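Local coordinates for enterotoxin-like toxin X (Staphylococcus aureus, PDB 5U75), which inhibits phagocytosis and killing by human neutrophils by binding their surface glycoproteins in a sialic acid-dependent manner, at residues Ile98-His103 with Gly107-Glu112; Asn41-Lys46 with Asn86-Thr91. All coordinates share one frame; numbering follows the deposited sequence.

Interaction 1. Residues Ile98-His103 with Gly107-Glu112; sequences IIRFAH and GLYMGE
Arg100 and Tyr109 make the side-chain hydrogen bond of this contact: NH1 of Arg100 donates to OH of Tyr109 over 3.0 Å with an N-H...O angle of 149°. The arginine chain runs extended from CG to NE, and its CD approaches the edge of the tyrosine ring, 3.6 Å from Tyr109 OH. The hydroxyl in turn lies at the guanidinium edge, 16° out of its plane; these two positions show that the groups meet at their edges. The side chains cross obliquely, with a mutual tilt of 32° between guanidinium and ring. Both have further partners that fix them: Arg100 NE forms a salt bridge with Asp96 and NH1 also bonds Lys135 O, while Tyr109 OH bonds Ser133 O.

One turn further, His103 and Leu108 lie side by side, with His103 CB 3.6 Å from Leu108 CD2. That same methyl rests over one face of the Tyr109 ring, toward its rim, which links the two pairs. The carbonyl of His103 receives Leu108 N at 3.2 Å and, weakly, Gly107 N at 3.4 Å. Leu108 N to His103 O is the 6→1 bond of a Schellman motif, with Gly107 in positive phi, ending helix 92-104; a type II beta turn from Gly107 to Met110 follows.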
loop_
_atom_site.group_PDB
_atom_site.type_symbol
_atom_site.label_atom_id
_atom_site.label_comp_id
_atom_site.label_asym_id
_atom_site.label_seq_id
_atom_site.Cartn_x
_atom_site.Cartn_y
_atom_site.Cartn_z
ATOM N N ILE A 98 -4.520 -0.226 -3.701
ATOM C CA ILE A 98 -4.557 1.169 -3.261
ATOM C C ILE A 98 -3.475 1.439 -2.211
ATOM O O ILE A 98 -2.802 2.470 -2.256
ATOM C CB ILE A 98 -5.962 1.542 -2.727
ATOM C CG1 ILE A 98 -6.987 1.438 -3.873
ATOM C CG2 ILE A 98 -5.957 2.935 -2.105
ATOM C CD1 ILE A 98 -8.431 1.509 -3.428
ATOM N N ILE A 99 -3.291 0.494 -1.290
ATOM C CA ILE A 99 -2.244 0.623 -0.293
ATOM C C ILE A 99 -0.868 0.711 -0.941
ATOM O O ILE A 99 -0.097 1.609 -0.602
ATOM C CB ILE A 99 -2.292 -0.509 0.745
ATOM C CG1 ILE A 99 -3.512 -0.306 1.640
ATOM C CG2 ILE A 99 -1.014 -0.542 1.590
ATOM C CD1 ILE A 99 -3.877 -1.527 2.458
ATOM N N ARG A 100 -0.549 -0.191 -1.858
ATOM C CA ARG A 100 0.784 -0.148 -2.482
ATOM C C ARG A 100 0.966 1.093 -3.342
ATOM O O ARG A 100 2.062 1.658 -3.381
ATOM C CB ARG A 100 1.089 -1.430 -3.253
ATOM C CG ARG A 100 1.037 -2.660 -2.389
ATOM C CD ARG A 100 1.883 -3.798 -2.927
ATOM N NE ARG A 100 1.398 -5.077 -2.465
ATOM C CZ ARG A 100 2.044 -6.239 -2.543
ATOM N NH1 ARG A 100 3.282 -6.311 -3.016
ATOM N NH2 ARG A 100 1.441 -7.338 -2.115
ATOM N N PHE A 101 -0.111 1.563 -3.992
ATOM C CA PHE A 101 -0.076 2.847 -4.691
ATOM C C PHE A 101 0.378 4.001 -3.775
ATOM O O PHE A 101 1.241 4.806 -4.149
ATOM C CB PHE A 101 -1.457 3.155 -5.297
ATOM C CG PHE A 101 -1.504 4.432 -6.072
ATOM C CD1 PHE A 101 -1.746 5.649 -5.433
ATOM C CD2 PHE A 101 -1.323 4.428 -7.458
ATOM C CE1 PHE A 101 -1.806 6.839 -6.154
ATOM C CE2 PHE A 101 -1.389 5.613 -8.179
ATOM C CZ PHE A 101 -1.631 6.817 -7.533
ATOM N N ALA A 102 -0.176 4.042 -2.562
ATOM C CA ALA A 102 0.221 5.034 -1.551
ATOM C C ALA A 102 1.702 4.916 -1.160
ATOM O O ALA A 102 2.390 5.930 -0.973
ATOM C CB ALA A 102 -0.666 4.917 -0.337
ATOM N N HIS A 103 2.202 3.688 -1.077
ATOM C CA HIS A 103 3.651 3.473 -0.851
ATOM C C HIS A 103 4.520 3.953 -1.999
ATOM O O HIS A 103 5.553 4.613 -1.776
ATOM C CB HIS A 103 3.954 2.015 -0.531
ATOM C CG HIS A 103 3.497 1.595 0.825
ATOM N ND1 HIS A 103 4.352 1.494 1.899
ATOM C CD2 HIS A 103 2.270 1.272 1.297
ATOM C CE1 HIS A 103 3.680 1.105 2.963
ATOM N NE2 HIS A 103 2.412 0.962 2.625
ATOM N N GLY A 107 8.109 6.606 -2.794
ATOM C CA GLY A 107 9.292 6.020 -3.420
ATOM C C GLY A 107 9.377 4.509 -3.465
ATOM O O GLY A 107 10.348 3.980 -4.013
ATOM N N LEU A 108 8.392 3.787 -2.919
ATOM C CA LEU A 108 8.443 2.325 -2.982
ATOM C C LEU A 108 8.433 1.855 -4.445
ATOM O O LEU A 108 7.794 2.461 -5.301
ATOM C CB LEU A 108 7.323 1.647 -2.179
ATOM C CG LEU A 108 7.593 0.170 -1.848
ATOM C CD1 LEU A 108 8.675 0.019 -0.777
ATOM C CD2 LEU A 108 6.331 -0.545 -1.409
ATOM N N TYR A 109 9.209 0.815 -4.718
ATOM C CA TYR A 109 9.323 0.200 -6.061
ATOM C C TYR A 109 9.949 1.062 -7.153
ATOM O O TYR A 109 9.811 0.737 -8.343
ATOM C CB TYR A 109 7.978 -0.372 -6.562
ATOM C CG TYR A 109 7.329 -1.399 -5.676
ATOM C CD1 TYR A 109 8.079 -2.377 -5.016
ATOM C CD2 TYR A 109 5.950 -1.434 -5.531
ATOM C CE1 TYR A 109 7.475 -3.323 -4.222
ATOM C CE2 TYR A 109 5.341 -2.381 -4.739
ATOM C CZ TYR A 109 6.095 -3.323 -4.081
ATOM O OH TYR A 109 5.467 -4.253 -3.308
ATOM N N MET A 110 10.654 2.121 -6.774
ATOM C CA MET A 110 11.395 2.913 -7.733
ATOM C C MET A 110 12.831 2.423 -7.729
ATOM O O MET A 110 13.300 1.863 -6.736
ATOM C CB MET A 110 11.295 4.385 -7.371
ATOM C CG MET A 110 9.895 4.910 -7.626
ATOM S SD MET A 110 9.645 6.625 -7.147
ATOM C CE MET A 110 8.179 7.019 -8.100
ATOM N N GLY A 111 13.516 2.624 -8.848
ATOM C CA GLY A 111 14.905 2.198 -8.992
ATOM C C GLY A 111 15.021 0.736 -9.353
ATOM O O GLY A 111 14.112 0.163 -9.939
ATOM N N GLU A 112 16.140 0.125 -8.974
ATOM C CA GLU A 112 16.538 -1.172 -9.516
ATOM C C GLU A 112 16.571 -2.304 -8.504
ATOM O O GLU A 112 16.853 -3.432 -8.891
ATOM C CB GLU A 112 17.916 -1.039 -10.197
#

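Interaction 2. Residues Asn41-Lys46 with Asn86-Thr91; sequences NGKSNK and NKEVVT
Lys43 reaches across to Glu88 and Val90, and this is where the contact is densest. Its CG stands anti to the carbonyl carbon (chi1 -67°); the chain then extends before bending at chi4 (71°), which places the ammonium group beside the opposing segment. NZ lies 3.3 Å from Glu88 OE2, a salt bridge whose exact geometry is doubtful because that oxygen is modelled too close to its neighbour. The two side chains come from opposite directions, the glutamate extended beyond CG. Val90, a buried residue, brings CG1 to 4.1 Å from Lys43 NZ, an aliphatic neighbour of the charged end. Lys43 NZ also forms a salt bridge with Glu94, so two carboxylates probably share its charge. Beside this dense part, a water accepts a weak bond from Lys43 NZ and donates to Val89 O at 3.0 Å, tying the lysine to the opposing backbone.

Elsewhere the fit is loose. The nearest alpha carbons, of Asn41 and Thr91, are still 10.0 Å apart, no direct hydrogen bond crosses, and only 119 Å² is buried in all. Here a second water bridges the segments: it accepts a weak bond from Asn41 ND2 at 2.8 Å and meets Thr91 OG1 at 2.6 Å, whereas ND2 and OG1 themselves stand 4.5 Å apart.

Thr91 OG1 also accepts from Glu94 N, making Thr91 the N-cap of helix 92-104. The contact therefore sits at the surface, where the short hairpin of strands 39-40 and 43-44 faces strand 89-91. That strand pairs antiparallel with strand 145-147 and leads directly into the helix, whose residue Glu94 touches both segments.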
loop_
_atom_site.group_PDB
_atom_site.type_symbol
_atom_site.label_atom_id
_atom_site.label_comp_id
_atom_site.label_asym_id
_atom_site.label_seq_id
_atom_site.Cartn_x
_atom_site.Cartn_y
_atom_site.Cartn_z
ATOM N N ASN A 41 -10.513 -1.600 -11.016
ATOM C CA ASN A 41 -11.937 -2.006 -10.963
ATOM C C ASN A 41 -12.945 -0.857 -10.899
ATOM O O ASN A 41 -13.926 -0.927 -10.158
ATOM C CB ASN A 41 -12.188 -2.915 -9.753
ATOM C CG ASN A 41 -11.441 -4.221 -9.823
ATOM O OD1 ASN A 41 -10.996 -4.650 -10.886
ATOM N ND2 ASN A 41 -11.321 -4.880 -8.680
ATOM N N GLY A 42 -12.706 0.221 -11.630
ATOM C CA GLY A 42 -13.642 1.356 -11.582
ATOM C C GLY A 42 -13.443 2.337 -10.431
ATOM O O GLY A 42 -14.124 3.368 -10.380
ATOM N N LYS A 43 -12.518 2.037 -9.510
ATOM C CA LYS A 43 -12.100 3.005 -8.515
ATOM C C LYS A 43 -10.888 3.719 -9.020
ATOM O O LYS A 43 -10.168 3.188 -9.847
ATOM C CB LYS A 43 -11.783 2.315 -7.204
ATOM C CG LYS A 43 -13.034 1.727 -6.604
ATOM C CD LYS A 43 -12.758 1.270 -5.203
ATOM C CE LYS A 43 -14.051 0.886 -4.485
ATOM N NZ LYS A 43 -14.689 -0.377 -4.956
ATOM N N SER A 44 -10.657 4.920 -8.517
ATOM C CA SER A 44 -9.506 5.684 -8.943
ATOM C C SER A 44 -9.047 6.641 -7.878
ATOM O O SER A 44 -9.814 7.000 -6.979
ATOM C CB SER A 44 -9.826 6.459 -10.232
ATOM O OG SER A 44 -10.871 7.358 -9.991
ATOM N N ASN A 45 -7.788 7.047 -7.997
ATOM C CA ASN A 45 -7.212 8.065 -7.152
ATOM C C ASN A 45 -7.777 9.416 -7.594
ATOM O O ASN A 45 -7.413 9.916 -8.645
ATOM C CB ASN A 45 -5.692 8.059 -7.281
ATOM C CG ASN A 45 -5.013 9.105 -6.415
ATOM O OD1 ASN A 45 -5.468 9.433 -5.315
ATOM N ND2 ASN A 45 -3.907 9.643 -6.918
ATOM N N LYS A 46 -8.677 9.972 -6.806
ATOM C CA LYS A 46 -9.219 11.303 -7.072
ATOM C C LYS A 46 -8.776 12.191 -5.951
ATOM O O LYS A 46 -8.783 11.757 -4.806
ATOM C CB LYS A 46 -10.736 11.250 -7.099
ATOM C CG LYS A 46 -11.281 10.441 -8.250
ATOM C CD LYS A 46 -12.786 10.304 -8.136
ATOM C CE LYS A 46 -13.300 9.245 -9.098
ATOM N NZ LYS A 46 -14.768 9.052 -8.976
ATOM N N ASN A 86 -14.411 5.087 0.524
ATOM C CA ASN A 86 -15.813 4.879 0.899
ATOM C C ASN A 86 -15.968 3.671 1.819
ATOM O O ASN A 86 -15.208 2.694 1.698
ATOM C CB ASN A 86 -16.685 4.734 -0.346
ATOM C CG ASN A 86 -16.769 6.032 -1.134
ATOM O OD1 ASN A 86 -16.517 7.110 -0.601
ATOM N ND2 ASN A 86 -17.106 5.930 -2.404
ATOM N N LYS A 87 -16.907 3.786 2.764
ATOM C CA LYS A 87 -17.354 2.659 3.587
ATOM C C LYS A 87 -18.094 1.656 2.719
ATOM O O LYS A 87 -19.190 1.927 2.219
ATOM C CB LYS A 87 -18.265 3.116 4.733
ATOM C CG LYS A 87 -17.537 3.781 5.876
ATOM C CD LYS A 87 -18.517 4.300 6.919
ATOM C CE LYS A 87 -17.826 5.186 7.941
ATOM N NZ LYS A 87 -18.818 5.599 8.984
ATOM N N GLU A 88 -17.489 0.495 2.508
ATOM C CA GLU A 88 -18.101 -0.555 1.700
ATOM C C GLU A 88 -17.262 -1.798 1.793
ATOM O O GLU A 88 -16.117 -1.736 2.248
ATOM C CB GLU A 88 -18.218 -0.161 0.215
ATOM C CG GLU A 88 -16.908 0.132 -0.462
ATOM C CD GLU A 88 -17.065 0.658 -1.886
ATOM O OE1 GLU A 88 -18.164 0.583 -2.476
ATOM O OE2 GLU A 88 -16.073 1.144 -2.425
ATOM N N VAL A 89 -17.814 -2.902 1.292
ATOM C CA VAL A 89 -17.055 -4.149 1.189
ATOM C C VAL A 89 -16.317 -4.116 -0.141
ATOM O O VAL A 89 -16.936 -3.917 -1.202
ATOM C CB VAL A 89 -17.959 -5.388 1.349
ATOM C CG1 VAL A 89 -17.159 -6.668 1.211
ATOM C CG2 VAL A 89 -18.649 -5.348 2.699
ATOM N N VAL A 90 -14.991 -4.250 -0.068
ATOM C CA VAL A 90 -14.100 -4.258 -1.220
ATOM C C VAL A 90 -13.316 -5.574 -1.200
ATOM O O VAL A 90 -13.411 -6.352 -0.243
ATOM C CB VAL A 90 -13.126 -3.044 -1.239
ATOM C CG1 VAL A 90 -13.893 -1.722 -1.202
ATOM C CG2 VAL A 90 -12.122 -3.089 -0.083
ATOM N N THR A 91 -12.567 -5.829 -2.267
ATOM C CA THR A 91 -11.708 -7.010 -2.318
ATOM C C THR A 91 -10.322 -6.671 -1.794
ATOM O O THR A 91 -9.875 -5.504 -1.813
ATOM C CB THR A 91 -11.566 -7.604 -3.733
ATOM O OG1 THR A 91 -10.890 -6.695 -4.589
ATOM C CG2 THR A 91 -12.942 -7.972 -4.325
HETATM O O HOH W 1 -11.220 -7.242 -7.120
HETATM O O HOH W 2 -16.362 -3.006 -4.039
#

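Helix 92-104 joins the two contacts. Interaction 2 lies at its N-terminal end, where strand 89-91 runs into it, and interaction 1 at its C-terminal end, so the contacts come in series along the chain, with centres 19 Å apart. Their segments also touch, Phe101 CE1 lying 3.6 Å from Asn45 ND2, through residues that play no part across either contact. The helix belongs to the beta-grasp domain, and its buried face packs on strands 75-86 and 118-123 of the mixed sheet. The bound glycan is not touched by Arg100, about 8 Å from galactose, or Thr91, about 10 Å from sialic acid; the nearer link is Arg100's bond to the backbone of Lys135, a residue of the glycan pocket.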